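Local coordinates for protein Csc2 (Thermofilum pendens, PDB 4TXD) that probably serves as the Cas7-family backbone protein of a type I-D CRISPR interference complex, binding RNA through an RRM-like domain and carrying a zinc ion, at residues M87-I92 against P201-R207; T74-T78 against F230-H234. All blocks are in the same frame, centred on the assembly; numbering follows the deposited sequence.

Contact 1 of 2, residues M87-I92 against P201-R207; sequences MEVPVI and PAFATQR
Val91 and Phe203 face each other as a non-hydrogen-bonded pair where strand 85-92 runs antiparallel to strand 197-204 in the large sheet of this RRM-like, Cas7-family protein. With CG1 of Val91 at chi1 59°, CG2 falls anti to the backbone N, which carries it over one face of the Phe203 ring, 4.1 Å from CD2; it also reaches the Pro201 ring, whose side chain lies alongside it and points the same way. The next pair, Ile92 with Ala202, is hydrogen-bonded and turns to the other face of the sheet, where their CB atoms stand 4.1 Å apart and Leu97 of helix 94-115 packs on both. Past Ala204, whose N gives a 3.0 Å bond to Pro90 O, the pairing with strand 85-92 ends. Farther along, Glu88 and Arg207 run side by side in a salt bridge, their carboxylate and guanidinium planes 38° apart. Both donors converge side-on upon a single oxygen: Arg207 NE is accepted by the anti lone pair of Glu88 OE1 at 3.2 Å, and Arg207 NH2 meets that OE1 at 2.8 Å. An alanine in place of Glu88 would probably leave the Arg207 guanidinium without its counter-charge and without either bond, its end freer to turn. Between these two regions Pro90 rests its CD on Ala204 CB, 3.8 Å away, and Val89 brings CG2 to Ala204 O, a buried carbonyl without a hydrogen-bonding partner.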
ATOM      1  N   MET A  87      -0.204  25.182 -11.283  1.00 19.05           N
ATOM      2  CA  MET A  87       0.649  25.318 -10.083  1.00 21.55           C
ATOM      3  C   MET A  87       1.484  24.053  -9.839  1.00 22.47           C
ATOM      4  O   MET A  87       0.982  22.930  -9.944  1.00 21.88           O
ATOM      5  CB  MET A  87      -0.182  25.656  -8.823  1.00 29.25           C
ATOM      6  CG  MET A  87      -1.281  24.678  -8.422  1.00 31.29           C
ATOM      7  SD  MET A  87      -1.999  25.000  -6.748  1.00 32.87           S
ATOM      8  CE  MET A  87      -2.869  26.560  -6.996  1.00 39.19           C
ATOM      9  N   GLU A  88       2.727  24.247  -9.507  1.00 21.58           N
ATOM     10  CA  GLU A  88       3.558  23.150  -9.165  1.00 21.14           C
ATOM     11  C   GLU A  88       3.388  22.851  -7.681  1.00 19.27           C
ATOM     12  O   GLU A  88       3.451  23.723  -6.887  1.00 18.47           O
ATOM     13  CB  GLU A  88       4.959  23.388  -9.665  1.00 28.89           C
ATOM     14  CG  GLU A  88       6.068  23.475  -8.691  1.00 55.42           C
ATOM     15  CD  GLU A  88       7.205  24.371  -9.200  1.00 78.33           C
ATOM     16  OE1 GLU A  88       7.513  25.347  -8.498  1.00 46.21           O
ATOM     17  OE2 GLU A  88       7.737  24.105 -10.290  1.00 75.26           O
ATOM     18  N   VAL A  89       3.070  21.602  -7.384  1.00 18.71           N
ATOM     19  CA  VAL A  89       2.734  21.199  -6.024  1.00 17.53           C
ATOM     20  C   VAL A  89       3.605  20.018  -5.625  1.00 15.21           C
ATOM     21  O   VAL A  89       4.084  19.275  -6.482  1.00 17.02           O
ATOM     22  CB  VAL A  89       1.242  20.786  -5.893  1.00 17.29           C
ATOM     23  CG1 VAL A  89       0.310  21.976  -6.183  1.00 20.41           C
ATOM     24  CG2 VAL A  89       0.925  19.600  -6.815  1.00 19.81           C
ATOM     25  N   PRO A  90       3.778  19.815  -4.319  1.00 16.26           N
ATOM     26  CA  PRO A  90       4.441  18.592  -3.856  1.00 16.19           C
ATOM     27  C   PRO A  90       3.663  17.349  -4.256  1.00 18.90           C
ATOM     28  O   PRO A  90       2.432  17.363  -4.340  1.00 16.66           O
ATOM     29  CB  PRO A  90       4.455  18.735  -2.322  1.00 16.43           C
ATOM     30  CG  PRO A  90       4.146  20.142  -2.045  1.00 22.34           C
ATOM     31  CD  PRO A  90       3.442  20.738  -3.225  1.00 15.18           C
ATOM     32  N   VAL A  91       4.394  16.269  -4.481  1.00 14.95           N
ATOM     33  CA  VAL A  91       3.776  15.007  -4.860  1.00 17.22           C
ATOM     34  C   VAL A  91       4.493  13.861  -4.158  1.00 18.58           C
ATOM     35  O   VAL A  91       5.717  13.903  -3.950  1.00 18.66           O
ATOM     36  CB  VAL A  91       3.804  14.814  -6.398  1.00 18.27           C
ATOM     37  CG1 VAL A  91       5.231  14.842  -6.906  1.00 16.53           C
ATOM     38  CG2 VAL A  91       3.118  13.515  -6.805  1.00 16.19           C
ATOM     39  N   ILE A  92       3.724  12.864  -3.745  1.00 18.26           N
ATOM     40  CA  ILE A  92       4.288  11.646  -3.190  1.00 16.07           C
ATOM     41  C   ILE A  92       4.201  10.586  -4.273  1.00 16.88           C
ATOM     42  O   ILE A  92       3.116  10.115  -4.603  1.00 18.23           O
ATOM     43  CB  ILE A  92       3.536  11.185  -1.918  1.00 16.66           C
ATOM     44  CG1 ILE A  92       3.445  12.329  -0.907  1.00 17.87           C
ATOM     45  CG2 ILE A  92       4.228   9.965  -1.302  1.00 16.58           C
ATOM     46  CD1 ILE A  92       2.546  12.016   0.293  1.00 21.39           C
ATOM     47  N   PRO A 201       0.298   8.536  -8.031  1.00 17.68           N
ATOM     48  CA  PRO A 201       0.986   9.500  -7.156  1.00 18.57           C
ATOM     49  C   PRO A 201      -0.040  10.172  -6.243  1.00 16.24           C
ATOM     50  O   PRO A 201      -1.198  10.267  -6.648  1.00 18.40           O
ATOM     51  CB  PRO A 201       1.590  10.530  -8.136  1.00 18.78           C
ATOM     52  CG  PRO A 201       1.510   9.877  -9.507  1.00 19.71           C
ATOM     53  CD  PRO A 201       0.311   8.954  -9.444  1.00 19.98           C
ATOM     54  N   ALA A 202       0.364  10.632  -5.058  1.00 19.63           N
ATOM     55  CA  ALA A 202      -0.527  11.439  -4.241  1.00 20.57           C
ATOM     56  C   ALA A 202      -0.149  12.920  -4.374  1.00 15.85           C
ATOM     57  O   ALA A 202       1.000  13.310  -4.129  1.00 18.84           O
ATOM     58  CB  ALA A 202      -0.490  10.992  -2.793  1.00 16.40           C
ATOM     59  N   PHE A 203      -1.101  13.725  -4.784  1.00 18.97           N
ATOM     60  CA  PHE A 203      -0.880  15.123  -5.102  1.00 18.10           C
ATOM     61  C   PHE A 203      -1.353  16.122  -4.020  1.00 19.91           C
ATOM     62  O   PHE A 203      -2.450  16.061  -3.592  1.00 17.55           O
ATOM     63  CB  PHE A 203      -1.612  15.476  -6.389  1.00 16.52           C
ATOM     64  CG  PHE A 203      -1.202  14.686  -7.585  1.00 22.76           C
ATOM     65  CD1 PHE A 203      -1.791  13.486  -7.870  1.00 18.69           C
ATOM     66  CD2 PHE A 203      -0.262  15.163  -8.441  1.00 21.18           C
ATOM     67  CE1 PHE A 203      -1.432  12.769  -8.968  1.00 20.66           C
ATOM     68  CE2 PHE A 203       0.105  14.458  -9.543  1.00 23.77           C
ATOM     69  CZ  PHE A 203      -0.476  13.253  -9.808  1.00 22.81           C
ATOM     70  N   ALA A 204      -0.500  17.048  -3.631  1.00 18.52           N
ATOM     71  CA  ALA A 204      -0.924  18.143  -2.763  1.00 19.60           C
ATOM     72  C   ALA A 204      -1.836  19.073  -3.561  1.00 19.71           C
ATOM     73  O   ALA A 204      -1.708  19.178  -4.782  1.00 17.49           O
ATOM     74  CB  ALA A 204       0.275  18.900  -2.213  1.00 17.90           C
ATOM     75  N   THR A 205      -2.766  19.712  -2.891  1.00 21.17           N
ATOM     76  CA  THR A 205      -3.659  20.642  -3.567  1.00 23.49           C
ATOM     77  C   THR A 205      -3.181  22.087  -3.481  1.00 22.29           C
ATOM     78  O   THR A 205      -3.711  22.952  -4.110  1.00 23.85           O
ATOM     79  CB  THR A 205      -5.061  20.606  -2.977  1.00 20.84           C
ATOM     80  OG1 THR A 205      -4.994  20.890  -1.607  1.00 20.71           O
ATOM     81  CG2 THR A 205      -5.673  19.294  -3.157  1.00 25.24           C
ATOM     82  N   GLN A 206      -2.166  22.306  -2.678  1.00 22.40           N
ATOM     83  CA  GLN A 206      -1.571  23.627  -2.513  1.00 25.82           C
ATOM     84  C   GLN A 206      -0.061  23.511  -2.510  1.00 24.22           C
ATOM     85  O   GLN A 206       0.495  22.485  -2.086  1.00 20.20           O
ATOM     86  CB  GLN A 206      -2.038  24.288  -1.205  1.00 21.82           C
ATOM     87  CG  GLN A 206      -3.542  24.474  -1.081  1.00 23.08           C
ATOM     88  CD  GLN A 206      -3.955  24.785   0.342  1.00 27.77           C
ATOM     89  OE1 GLN A 206      -3.649  24.027   1.269  1.00 27.32           O
ATOM     90  NE2 GLN A 206      -4.646  25.903   0.528  1.00 28.96           N
ATOM     91  N   ARG A 207       0.587  24.578  -2.963  1.00 19.63           N
ATOM     92  CA  ARG A 207       2.037  24.682  -2.955  1.00 25.30           C
ATOM     93  C   ARG A 207       2.485  25.281  -1.633  1.00 25.95           C
ATOM     94  O   ARG A 207       2.752  26.479  -1.550  1.00 33.76           O
ATOM     95  CB  ARG A 207       2.514  25.545  -4.129  1.00 19.85           C
ATOM     96  CG  ARG A 207       4.026  25.626  -4.308  1.00 25.18           C
ATOM     97  CD  ARG A 207       4.375  26.495  -5.544  1.00 32.34           C
ATOM     98  NE  ARG A 207       5.738  26.273  -6.051  1.00 39.71           N
ATOM     99  CZ  ARG A 207       6.830  26.757  -5.471  1.00 37.90           C
ATOM    100  NH1 ARG A 207       6.721  27.471  -4.359  1.00 40.75           N
ATOM    101  NH2 ARG A 207       8.029  26.521  -5.986  1.00 29.73           N
TER

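Contact 2 of 2, residues T74-T78 against F230-H234; sequences TINMT and FSEVH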
ATOM      1  N   THR A  74      13.497  10.693 -10.369  1.00 24.74           N
ATOM      2  CA  THR A  74      12.496  10.780  -9.285  1.00 25.17           C
ATOM      3  C   THR A  74      12.128  12.236  -8.985  1.00 25.51           C
ATOM      4  O   THR A  74      12.949  13.144  -9.129  1.00 23.42           O
ATOM      5  CB  THR A  74      12.968  10.112  -7.973  1.00 27.73           C
ATOM      6  OG1 THR A  74      14.177  10.723  -7.516  1.00 36.44           O
ATOM      7  CG2 THR A  74      13.187   8.608  -8.173  1.00 40.28           C
ATOM      8  N   ILE A  75      10.891  12.465  -8.570  1.00 20.93           N
ATOM      9  CA  ILE A  75      10.423  13.835  -8.432  1.00 22.01           C
ATOM     10  C   ILE A  75       9.708  14.069  -7.112  1.00 20.20           C
ATOM     11  O   ILE A  75       9.159  13.140  -6.522  1.00 20.33           O
ATOM     12  CB  ILE A  75       9.463  14.233  -9.575  1.00 21.92           C
ATOM     13  CG1 ILE A  75       8.188  13.399  -9.519  1.00 22.82           C
ATOM     14  CG2 ILE A  75      10.172  14.122 -10.967  1.00 25.21           C
ATOM     15  CD1 ILE A  75       7.097  13.906 -10.440  1.00 25.77           C
ATOM     16  N   ASN A  76       9.746  15.320  -6.662  1.00 18.68           N
ATOM     17  CA  ASN A  76       9.028  15.770  -5.467  1.00 17.99           C
ATOM     18  C   ASN A  76       7.977  16.834  -5.766  1.00 17.87           C
ATOM     19  O   ASN A  76       7.158  17.168  -4.909  1.00 17.06           O
ATOM     20  CB  ASN A  76      10.008  16.345  -4.442  1.00 17.45           C
ATOM     21  CG  ASN A  76      10.931  15.289  -3.848  1.00 25.11           C
ATOM     22  OD1 ASN A  76      10.535  14.137  -3.630  1.00 20.81           O
ATOM     23  ND2 ASN A  76      12.176  15.683  -3.584  1.00 22.15           N
ATOM     24  N   MET A  77       8.045  17.407  -6.963  1.00 18.48           N
ATOM     25  CA  MET A  77       7.142  18.487  -7.347  1.00 17.58           C
ATOM     26  C   MET A  77       6.600  18.186  -8.730  1.00 20.78           C
ATOM     27  O   MET A  77       7.321  17.673  -9.593  1.00 20.39           O
ATOM     28  CB  MET A  77       7.847  19.856  -7.362  1.00 20.45           C
ATOM     29  CG  MET A  77       8.406  20.308  -6.039  1.00 16.72           C
ATOM     30  SD  MET A  77       7.115  20.722  -4.833  1.00 18.97           S
ATOM     31  CE  MET A  77       6.580  22.329  -5.388  1.00 21.77           C
ATOM     32  N   THR A  78       5.341  18.537  -8.948  1.00 18.93           N
ATOM     33  CA  THR A  78       4.715  18.269 -10.229  1.00 19.64           C
ATOM     34  C   THR A  78       3.645  19.319 -10.500  1.00 23.73           C
ATOM     35  O   THR A  78       3.189  19.997  -9.591  1.00 20.51           O
ATOM     36  CB  THR A  78       4.096  16.852 -10.268  1.00 20.73           C
ATOM     37  OG1 THR A  78       3.777  16.511 -11.619  1.00 24.68           O
ATOM     38  CG2 THR A  78       2.817  16.777  -9.397  1.00 19.75           C
ATOM     39  N   PHE A 230      14.586  20.808  -6.528  1.00 20.39           N
ATOM     40  CA  PHE A 230      13.660  20.199  -5.572  1.00 22.81           C
ATOM     41  C   PHE A 230      14.141  18.832  -5.101  1.00 20.63           C
ATOM     42  O   PHE A 230      13.341  17.959  -4.779  1.00 22.01           O
ATOM     43  CB  PHE A 230      12.254  20.105  -6.194  1.00 17.88           C
ATOM     44  CG  PHE A 230      11.667  21.445  -6.542  1.00 20.22           C
ATOM     45  CD1 PHE A 230      11.490  22.413  -5.564  1.00 22.53           C
ATOM     46  CD2 PHE A 230      11.297  21.744  -7.849  1.00 24.98           C
ATOM     47  CE1 PHE A 230      10.952  23.663  -5.876  1.00 31.01           C
ATOM     48  CE2 PHE A 230      10.758  22.982  -8.163  1.00 25.08           C
ATOM     49  CZ  PHE A 230      10.587  23.944  -7.181  1.00 26.84           C
ATOM     50  N   SER A 231      15.457  18.644  -5.066  1.00 20.10           N
ATOM     51  CA  SER A 231      16.033  17.426  -4.502  1.00 20.36           C
ATOM     52  C   SER A 231      15.527  17.205  -3.062  1.00 19.27           C
ATOM     53  O   SER A 231      15.344  16.075  -2.613  1.00 20.29           O
ATOM     54  CB  SER A 231      17.556  17.508  -4.519  1.00 20.85           C
ATOM     55  OG  SER A 231      17.970  18.720  -3.908  1.00 21.92           O
ATOM     56  N   GLU A 232      15.276  18.290  -2.359  1.00 17.97           N
ATOM     57  CA  GLU A 232      14.682  18.247  -1.040  1.00 21.42           C
ATOM     58  C   GLU A 232      13.580  19.305  -0.897  1.00 20.48           C
ATOM     59  O   GLU A 232      13.745  20.395  -1.286  1.00 23.01           O
ATOM     60  CB  GLU A 232      15.727  18.398   0.062  1.00 18.38           C
ATOM     61  CG  GLU A 232      15.128  18.439   1.430  1.00 24.63           C
ATOM     62  CD  GLU A 232      16.117  18.199   2.560  1.00 47.26           C
ATOM     63  OE1 GLU A 232      17.116  17.535   2.379  1.00 37.04           O
ATOM     64  OE2 GLU A 232      15.864  18.687   3.647  1.00 41.92           O
ATOM     65  N   VAL A 233      12.457  18.897  -0.359  1.00 18.83           N
ATOM     66  CA  VAL A 233      11.313  19.746  -0.201  1.00 19.01           C
ATOM     67  C   VAL A 233      10.739  19.630   1.193  1.00 16.21           C
ATOM     68  O   VAL A 233      10.555  18.579   1.668  1.00 19.40           O
ATOM     69  CB  VAL A 233      10.215  19.385  -1.204  1.00 18.47           C
ATOM     70  CG1 VAL A 233       9.003  20.234  -0.993  1.00 20.20           C
ATOM     71  CG2 VAL A 233      10.709  19.531  -2.615  1.00 18.52           C
ATOM     72  N   HIS A 234      10.443  20.757   1.798  1.00 17.55           N
ATOM     73  CA  HIS A 234       9.825  20.766   3.098  1.00 20.40           C
ATOM     74  C   HIS A 234       8.386  21.196   2.983  1.00 21.10           C
ATOM     75  O   HIS A 234       8.120  22.325   2.744  1.00 20.09           O
ATOM     76  CB  HIS A 234      10.575  21.677   4.054  1.00 20.39           C
ATOM     77  CG  HIS A 234      11.985  21.263   4.285  1.00 27.79           C
ATOM     78  ND1 HIS A 234      12.894  22.035   4.958  1.00 30.07           N
ATOM     79  CD2 HIS A 234      12.639  20.149   3.923  1.00 27.04           C
ATOM     80  CE1 HIS A 234      14.046  21.405   5.005  1.00 36.74           C
ATOM     81  NE2 HIS A 234      13.916  20.259   4.386  1.00 27.91           N
TER
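A junction between two antiparallel sheets is formed where the entry to strand 77-82, an outermost strand of the large sheet, meets the entry to strand 232-235, an outermost strand of the small three-stranded one. No backbone pairing joins them; the work falls to two consecutive side chains, Asn76 and Met77, one polar and one apolar. Asn76 reaches across with its amide: ND2 donates to Phe230 O at 2.8 Å, arriving nearly head-on to the carbonyl, whose oxygen lies 17° out of the amide plane. The other end of that amide is engaged as well, since OD1 accepts from Lys96 NZ, and the two bonds together should fix which way round the amide sits. Nearer the backbone, Asn76 CB packs on Val233 CG2 at 3.7 Å. Met77 packs against the Phe230 ring. Its side chain crosses that of Phe230 at about a right angle, and CG stands over one ring face in a CH-pi contact, 3.7 Å from the centroid and displaced toward the rim near Phe230 CG. The bend at chi2 (-69°) keeps the sulfur above the same face: SD lies 4.9 Å from the centroid, a more distant Met-aromatic contact. Val233 CG2 also touches Met77 CG at 4.2 Å, so one methyl serves both residues of the opposing segment. Within 230-234, His234 NE2 donates to Glu232 OE2 at 2.6 Å, while Glu232 OE1 forms a salt bridge with Arg68. Strand 65-68 lies beside strand 232-235 in the small sheet, its Leu67 touching Asn76, and on the large-sheet side strand 85-92 flanks the junction, with Glu88 and Pro90 against Met77.

Contacts 1 and 2 share strand 85-92 as a middle strand: one edge pairs with the 201-207 segment of contact 1, the other with the 74-78 segment of contact 2. Their centres are about 10 Å apart, and probable backbone hydrogen bonds join them, Val89 N to Thr78 O at 2.7 Å and Val91 N to Asn76 O at 2.9 Å. Side chains meet too, with Met77 CE 3.5 Å from Glu88 CG, so Met77 also packs against the glutamate of contact 1. Both contacts lie away from the zinc site formed by Cys146, Asp165, Cys168 and Cys171.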